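Local coordinates for glycine betaine, L-proline ABC transporter, glycine/betaine/L-proline-binding protein (ProX) (Borrelia burgdorferi, PDB 3TMG), which binds glycine betaine (trimethyl glycine) and probably serves as the substrate-binding component of an ABC transporter for such compounds, at residues 141-144 with 145-149; 51-54 with 55-58; 108-112 with 113-117. All coordinates share one frame; numbering follows the deposited sequence.

Three local contacts illustrate how short runs of chain fix the ends of secondary structure in a two-lobed binding protein. Interaction 2 starts helix 53-61 in one lobe and lies nearest the ligand: the side chain of Thr-53 is about 6 Å from the bound trimethyl glycine. Interactions 1 and 3 belong to the other lobe, their centres about 14 Å apart, and they touch: Tyr-147 CD2 packs on Ile-113 CG2 at 3.5 Å, and Leu-149 also meets that isoleucine. Interaction 1 ends helix 135-146, whose Gln-142 side chain is about 11 Å from the ligand. The centres of interactions 2 and 3 are about 33 Å apart.

Interaction 1. Residues 141-144 with 145-149; sequences EQAL and NYYGL
Glu-141 O takes the N-H of Asn-145, one helical turn on, at 3.1 Å, and the two side chains run side by side and point the same way, their carboxylate and amide planes 45° apart. With CG beside its own backbone N (chi1 -66°), the amide of Asn-145 turns back to Glu-141, and ND2 comes 2.9 Å from Glu-141 O at an angle too poor for a hydrogen bond. Gln-142 contributes its carbonyl O, which takes the N-H of Tyr-146 at 2.9 Å. Ala-143 O repeats the pattern with Tyr-147 N, and it lies oblique to the Tyr-147 ring, 3.3 Å from the CD2 of that ring. The hydroxyls of Tyr-146 and Tyr-147 bond to Asp-200 and Asp-198, respectively. At Leu-144 the spacing changes: its O accepts from Leu-149 N, five residues on, at 2.9 Å. With Gly-148 at positive phi (73°) and its N bonded to Asn-145 O, this completes a Schellman motif. The turn brings Leu-149 back against the last turn of helix, where Leu-144 CD2 meets Leu-149 CB at 3.8 Å, the side chains crossing at about a right angle. Helix 135-146 is the crossover between strands 126-128 and 154-156; Leu-144 rests on Leu-155 of the latter and, with Ala-143, on Phe-102 of strand 88-105.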
loop_
_atom_site.group_PDB
_atom_site.type_symbol
_atom_site.label_atom_id
_atom_site.label_comp_id
_atom_site.label_asym_id
_atom_site.label_seq_id
_atom_site.Cartn_x
_atom_site.Cartn_y
_atom_site.Cartn_z
ATOM N N GLU A 141 -11.005 -5.327 -11.113
ATOM C CA GLU A 141 -11.468 -6.023 -12.318
ATOM C C GLU A 141 -12.466 -7.127 -11.951
ATOM O O GLU A 141 -13.471 -7.341 -12.655
ATOM C CB GLU A 141 -10.278 -6.604 -13.080
ATOM C CG GLU A 141 -10.669 -7.280 -14.375
ATOM C CD GLU A 141 -9.528 -8.095 -14.938
ATOM O OE1 GLU A 141 -8.516 -8.282 -14.233
ATOM O OE2 GLU A 141 -9.638 -8.534 -16.103
ATOM N N GLN A 142 -12.213 -7.832 -10.842
ATOM C CA GLN A 142 -13.155 -8.874 -10.411
ATOM C C GLN A 142 -14.518 -8.256 -10.006
ATOM O O GLN A 142 -15.579 -8.820 -10.328
ATOM C CB GLN A 142 -12.541 -9.712 -9.271
ATOM C CG GLN A 142 -11.329 -10.532 -9.753
ATOM C CD GLN A 142 -10.537 -11.211 -8.637
ATOM O OE1 GLN A 142 -10.541 -10.781 -7.494
ATOM N NE2 GLN A 142 -9.837 -12.282 -8.988
ATOM N N ALA A 143 -14.492 -7.099 -9.326
ATOM C CA ALA A 143 -15.727 -6.357 -8.976
ATOM C C ALA A 143 -16.517 -5.848 -10.206
ATOM O O ALA A 143 -17.759 -5.975 -10.275
ATOM C CB ALA A 143 -15.395 -5.188 -8.038
ATOM N N LEU A 144 -15.792 -5.312 -11.193
ATOM C CA LEU A 144 -16.435 -4.890 -12.450
ATOM C C LEU A 144 -17.134 -6.052 -13.101
ATOM O O LEU A 144 -18.274 -5.909 -13.528
ATOM C CB LEU A 144 -15.458 -4.253 -13.432
ATOM C CG LEU A 144 -15.002 -2.856 -13.026
ATOM C CD1 LEU A 144 -13.836 -2.396 -13.910
ATOM C CD2 LEU A 144 -16.143 -1.828 -13.033
ATOM N N ASN A 145 -16.494 -7.213 -13.113
ATOM C CA ASN A 145 -17.141 -8.412 -13.662
ATOM C C ASN A 145 -18.360 -8.828 -12.867
ATOM O O ASN A 145 -19.409 -9.104 -13.421
ATOM C CB ASN A 145 -16.162 -9.579 -13.714
ATOM C CG ASN A 145 -15.044 -9.351 -14.691
ATOM O OD1 ASN A 145 -15.269 -8.910 -15.827
ATOM N ND2 ASN A 145 -13.829 -9.685 -14.286
ATOM N N TYR A 146 -18.193 -8.911 -11.562
ATOM C CA TYR A 146 -19.237 -9.374 -10.664
ATOM C C TYR A 146 -20.509 -8.538 -10.766
ATOM O O TYR A 146 -21.641 -9.068 -10.766
ATOM C CB TYR A 146 -18.713 -9.279 -9.205
ATOM C CG TYR A 146 -19.712 -9.805 -8.205
ATOM C CD1 TYR A 146 -19.800 -11.175 -7.934
ATOM C CD2 TYR A 146 -20.579 -8.947 -7.564
ATOM C CE1 TYR A 146 -20.762 -11.668 -7.045
ATOM C CE2 TYR A 146 -21.521 -9.418 -6.665
ATOM C CZ TYR A 146 -21.606 -10.768 -6.404
ATOM O OH TYR A 146 -22.565 -11.205 -5.508
ATOM N N TYR A 147 -20.336 -7.228 -10.795
ATOM C CA TYR A 147 -21.463 -6.314 -10.772
ATOM C C TYR A 147 -22.016 -6.060 -12.171
ATOM O O TYR A 147 -22.941 -5.261 -12.333
ATOM C CB TYR A 147 -21.083 -4.991 -10.082
ATOM C CG TYR A 147 -20.993 -5.139 -8.570
ATOM C CD1 TYR A 147 -22.143 -5.397 -7.808
ATOM C CD2 TYR A 147 -19.779 -5.021 -7.904
ATOM C CE1 TYR A 147 -22.080 -5.548 -6.419
ATOM C CE2 TYR A 147 -19.707 -5.163 -6.515
ATOM C CZ TYR A 147 -20.871 -5.408 -5.775
ATOM O OH TYR A 147 -20.814 -5.524 -4.384
ATOM N N GLY A 148 -21.442 -6.755 -13.162
ATOM C CA GLY A 148 -21.948 -6.718 -14.550
ATOM C C GLY A 148 -21.638 -5.402 -15.259
ATOM O O GLY A 148 -22.416 -4.957 -16.099
ATOM N N LEU A 149 -20.494 -4.808 -14.939
ATOM C CA LEU A 149 -20.115 -3.480 -15.419
ATOM C C LEU A 149 -18.969 -3.518 -16.432
ATOM O O LEU A 149 -18.650 -2.509 -17.065
ATOM C CB LEU A 149 -19.683 -2.607 -14.219
ATOM C CG LEU A 149 -20.780 -2.298 -13.179
ATOM C CD1 LEU A 149 -20.190 -1.645 -11.933
ATOM C CD2 LEU A 149 -21.857 -1.417 -13.764
#

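Interaction 2. Residues 51-54 with 55-58; sequences VTTS and IMYQ
Thr-52, Thr-53 and Ser-54 each lend a carbonyl O to the N-H four residues ahead, on Met-56, Tyr-57 and Gln-58 respectively, so the chain enters regular helix at once. The Met-56 N to Thr-52 O bond, 2.9 Å long, lies nearly along the carbonyl axis. Thr-52 also caps the helix with its side chain: OG1 accepts from Ile-55 N at 3.2 Å, with an N-H...O angle of 160°. A chi1 of 69° sets that hydroxyl between the backbone N and the carbonyl carbon, facing the first turn, and it lies against CG1 of Ile-55 as well. Just ahead of the cap, Val-51 folds over the turn with both methyls engaged. Its CG2 packs on Met-56 CB at 3.7 Å, while its CB meets Ile-55 CG2 at 3.6 Å and its CG1 lies 3.9 Å from that same Ile-55 CG2, the valine and isoleucine side chains crossing at about a right angle. Thr-53 and Tyr-57 run alongside each other: CG2 of Thr-53 sits at the edge of the tyrosine ring, in its plane, 3.9 Å from Tyr-57 CE2. The hydroxyl of that tyrosine is held by Asp-77 and Ser-71, and Thr-53 also leans on Trp-25, a residue of the ligand pocket. A threonine N-cap bonded to the third residue of the helix, with the residue before it packed on the fourth, is the classic combination of capping bond and hydrophobic staple. Here it links strand 44-50 to helix 53-61 beside the betaine site.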
loop_
_atom_site.group_PDB
_atom_site.type_symbol
_atom_site.label_atom_id
_atom_site.label_comp_id
_atom_site.label_asym_id
_atom_site.label_seq_id
_atom_site.Cartn_x
_atom_site.Cartn_y
_atom_site.Cartn_z
ATOM N N VAL A 51 9.818 -3.312 -6.958
ATOM C CA VAL A 51 9.494 -4.325 -7.933
ATOM C C VAL A 51 7.975 -4.342 -8.194
ATOM O O VAL A 51 7.220 -3.482 -7.668
ATOM C CB VAL A 51 10.030 -5.716 -7.489
ATOM C CG1 VAL A 51 11.548 -5.714 -7.419
ATOM C CG2 VAL A 51 9.435 -6.129 -6.141
ATOM N N THR A 52 7.518 -5.257 -9.037
ATOM C CA THR A 52 6.036 -5.453 -9.159
ATOM C C THR A 52 5.517 -6.275 -7.952
ATOM O O THR A 52 6.274 -6.947 -7.266
ATOM C CB THR A 52 5.634 -6.156 -10.481
ATOM O OG1 THR A 52 6.084 -7.514 -10.421
ATOM C CG2 THR A 52 6.293 -5.442 -11.720
ATOM N N THR A 53 4.210 -6.215 -7.699
ATOM C CA THR A 53 3.599 -7.058 -6.669
ATOM C C THR A 53 3.940 -8.554 -6.832
ATOM O O THR A 53 4.289 -9.223 -5.836
ATOM C CB THR A 53 2.070 -6.850 -6.626
ATOM O OG1 THR A 53 1.790 -5.454 -6.568
ATOM C CG2 THR A 53 1.471 -7.467 -5.331
ATOM N N SER A 54 3.780 -9.092 -8.049
ATOM C CA SER A 54 4.095 -10.487 -8.343
ATOM C C SER A 54 5.543 -10.800 -7.979
ATOM O O SER A 54 5.816 -11.817 -7.353
ATOM C CB SER A 54 3.845 -10.819 -9.829
ATOM O OG SER A 54 4.220 -12.178 -10.130
ATOM N N ILE A 55 6.474 -9.934 -8.380
ATOM C CA ILE A 55 7.904 -10.208 -8.130
ATOM C C ILE A 55 8.252 -10.113 -6.644
ATOM O O ILE A 55 9.034 -10.928 -6.121
ATOM C CB ILE A 55 8.798 -9.275 -8.986
ATOM C CG1 ILE A 55 8.769 -9.775 -10.431
ATOM C CG2 ILE A 55 10.217 -9.205 -8.437
ATOM C CD1 ILE A 55 9.174 -11.241 -10.611
ATOM N N MET A 56 7.646 -9.138 -5.960
ATOM C CA MET A 56 7.817 -9.026 -4.522
ATOM C C MET A 56 7.447 -10.323 -3.805
ATOM O O MET A 56 8.231 -10.819 -3.002
ATOM C CB MET A 56 6.971 -7.879 -3.947
ATOM C CG MET A 56 7.151 -7.705 -2.429
ATOM S SD MET A 56 6.084 -6.346 -1.844
ATOM C CE MET A 56 4.438 -7.094 -2.026
ATOM N N TYR A 57 6.259 -10.869 -4.087
ATOM C CA TYR A 57 5.833 -12.140 -3.512
ATOM C C TYR A 57 6.718 -13.336 -3.948
ATOM O O TYR A 57 7.121 -14.174 -3.121
ATOM C CB TYR A 57 4.350 -12.421 -3.839
ATOM C CG TYR A 57 3.408 -11.748 -2.904
ATOM C CD1 TYR A 57 3.117 -12.314 -1.654
ATOM C CD2 TYR A 57 2.797 -10.538 -3.239
ATOM C CE1 TYR A 57 2.237 -11.699 -0.785
ATOM C CE2 TYR A 57 1.923 -9.911 -2.361
ATOM C CZ TYR A 57 1.666 -10.504 -1.127
ATOM O OH TYR A 57 0.801 -9.899 -0.252
ATOM N N GLN A 58 7.064 -13.384 -5.226
ATOM C CA GLN A 58 7.995 -14.426 -5.738
ATOM C C GLN A 58 9.324 -14.458 -4.970
ATOM O O GLN A 58 9.830 -15.528 -4.544
ATOM C CB GLN A 58 8.319 -14.153 -7.212
ATOM C CG GLN A 58 7.209 -14.460 -8.198
ATOM C CD GLN A 58 7.745 -14.925 -9.548
ATOM O OE1 GLN A 58 8.881 -14.610 -9.941
ATOM N NE2 GLN A 58 6.934 -15.722 -10.254
#

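Interaction 3. Residues 108-112 with 113-117; sequences VPISS and ISELK
Glu-115 reaches back along its own chain to Ser-111 and Ser-112, an example of a carboxylate tying a loop, here the one between strands 88-105 and 126-128, to the short 3-10 segment within it. The polar contacts centre on one oxygen. Glu-115 OE1 accepts from Ser-111 N at 2.6 Å, nearly in line with its own C-O bond, and from Ser-112 N at 3.0 Å, this second donor standing above the carboxylate plane. The glutamate can span the distance because its chain is extended beyond CG (chi2 -180°). A backbone bond runs the other way, from Glu-115 N to Ser-112 O at 3.1 Å; it is bent, with an N-H...O angle of 137°, and the donor lies well above the carbonyl plane. The apolar contacts fall to Ile-110. It slides past Glu-115 in the opposite direction, its CG2 lying 3.8 Å from Glu-115 CB, and the Ile-110 and Leu-116 side chains cross at about a right angle, CD1 against CD2 at 3.5 Å. Leu-116 in turn packs on Phe-102 of strand 88-105, Ile-113 joins the loop to the end of helix 135-146, and backbone hydrogen bonds between Asp-197 and both Ser-111 and Ile-113 secure it. Two successive N-H groups pin OE1 and would be expected to stabilise a negative charge on Glu-115, which would probably strengthen the carboxylate's hold on them.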
loop_
_atom_site.group_PDB
_atom_site.type_symbol
_atom_site.label_atom_id
_atom_site.label_comp_id
_atom_site.label_asym_id
_atom_site.label_seq_id
_atom_site.Cartn_x
_atom_site.Cartn_y
_atom_site.Cartn_z
ATOM N N VAL A 108 -20.526 13.574 -7.613
ATOM C CA VAL A 108 -21.214 12.543 -8.402
ATOM C C VAL A 108 -22.389 11.951 -7.588
ATOM O O VAL A 108 -22.191 11.408 -6.500
ATOM C CB VAL A 108 -20.251 11.432 -8.884
ATOM C CG1 VAL A 108 -21.004 10.384 -9.686
ATOM C CG2 VAL A 108 -19.114 12.026 -9.703
ATOM N N PRO A 109 -23.629 12.057 -8.117
ATOM C CA PRO A 109 -24.818 11.756 -7.329
ATOM C C PRO A 109 -25.243 10.281 -7.239
ATOM O O PRO A 109 -26.448 9.998 -7.185
ATOM C CB PRO A 109 -25.899 12.562 -8.034
ATOM C CG PRO A 109 -25.464 12.569 -9.469
ATOM C CD PRO A 109 -23.971 12.463 -9.492
ATOM N N ILE A 110 -24.285 9.353 -7.194
ATOM C CA ILE A 110 -24.605 7.966 -6.866
ATOM C C ILE A 110 -23.920 7.537 -5.555
ATOM O O ILE A 110 -22.910 8.128 -5.151
ATOM C CB ILE A 110 -24.238 6.993 -8.013
ATOM C CG1 ILE A 110 -22.733 6.987 -8.261
ATOM C CG2 ILE A 110 -25.015 7.312 -9.281
ATOM C CD1 ILE A 110 -22.301 5.823 -9.095
ATOM N N SER A 111 -24.475 6.507 -4.908
ATOM C CA SER A 111 -23.962 6.003 -3.658
ATOM C C SER A 111 -23.429 4.581 -3.709
ATOM O O SER A 111 -22.762 4.187 -2.793
ATOM C CB SER A 111 -25.035 6.088 -2.585
ATOM O OG SER A 111 -25.176 7.444 -2.185
ATOM N N SER A 112 -23.733 3.840 -4.774
ATOM C CA SER A 112 -23.413 2.425 -4.844
ATOM C C SER A 112 -22.744 1.997 -6.155
ATOM O O SER A 112 -22.935 2.614 -7.177
ATOM C CB SER A 112 -24.686 1.609 -4.671
ATOM O OG SER A 112 -24.314 0.273 -4.474
ATOM N N ILE A 113 -21.956 0.924 -6.115
ATOM C CA ILE A 113 -21.324 0.398 -7.295
ATOM C C ILE A 113 -22.398 0.004 -8.324
ATOM O O ILE A 113 -22.226 0.231 -9.507
ATOM C CB ILE A 113 -20.426 -0.832 -6.982
ATOM C CG1 ILE A 113 -19.149 -0.393 -6.241
ATOM C CG2 ILE A 113 -20.062 -1.556 -8.284
ATOM C CD1 ILE A 113 -18.213 -1.563 -5.902
ATOM N N SER A 114 -23.511 -0.573 -7.874
ATOM C CA SER A 114 -24.538 -0.969 -8.847
ATOM C C SER A 114 -25.180 0.220 -9.591
ATOM O O SER A 114 -25.674 0.064 -10.729
ATOM C CB SER A 114 -25.616 -1.812 -8.179
ATOM O OG SER A 114 -26.227 -1.046 -7.160
ATOM N N GLU A 115 -25.152 1.413 -8.993
ATOM C CA GLU A 115 -25.749 2.592 -9.666
ATOM C C GLU A 115 -24.904 3.074 -10.841
ATOM O O GLU A 115 -25.305 3.962 -11.578
ATOM C CB GLU A 115 -25.958 3.713 -8.664
ATOM C CG GLU A 115 -26.949 3.325 -7.607
ATOM C CD GLU A 115 -27.165 4.433 -6.621
ATOM O OE1 GLU A 115 -26.181 4.999 -6.116
ATOM O OE2 GLU A 115 -28.323 4.747 -6.345
ATOM N N LEU A 116 -23.727 2.482 -11.015
ATOM C CA LEU A 116 -22.900 2.800 -12.167
ATOM C C LEU A 116 -23.513 2.233 -13.461
ATOM O O LEU A 116 -23.192 2.697 -14.555
ATOM C CB LEU A 116 -21.489 2.232 -11.976
ATOM C CG LEU A 116 -20.616 2.955 -10.959
ATOM C CD1 LEU A 116 -19.378 2.125 -10.633
ATOM C CD2 LEU A 116 -20.214 4.322 -11.505
ATOM N N LYS A 117 -24.383 1.235 -13.331
ATOM C CA LYS A 117 -24.956 0.551 -14.509
ATOM C C LYS A 117 -25.757 1.535 -15.344
ATOM O O LYS A 117 -26.614 2.256 -14.816
ATOM C CB LYS A 117 -25.843 -0.607 -14.048
#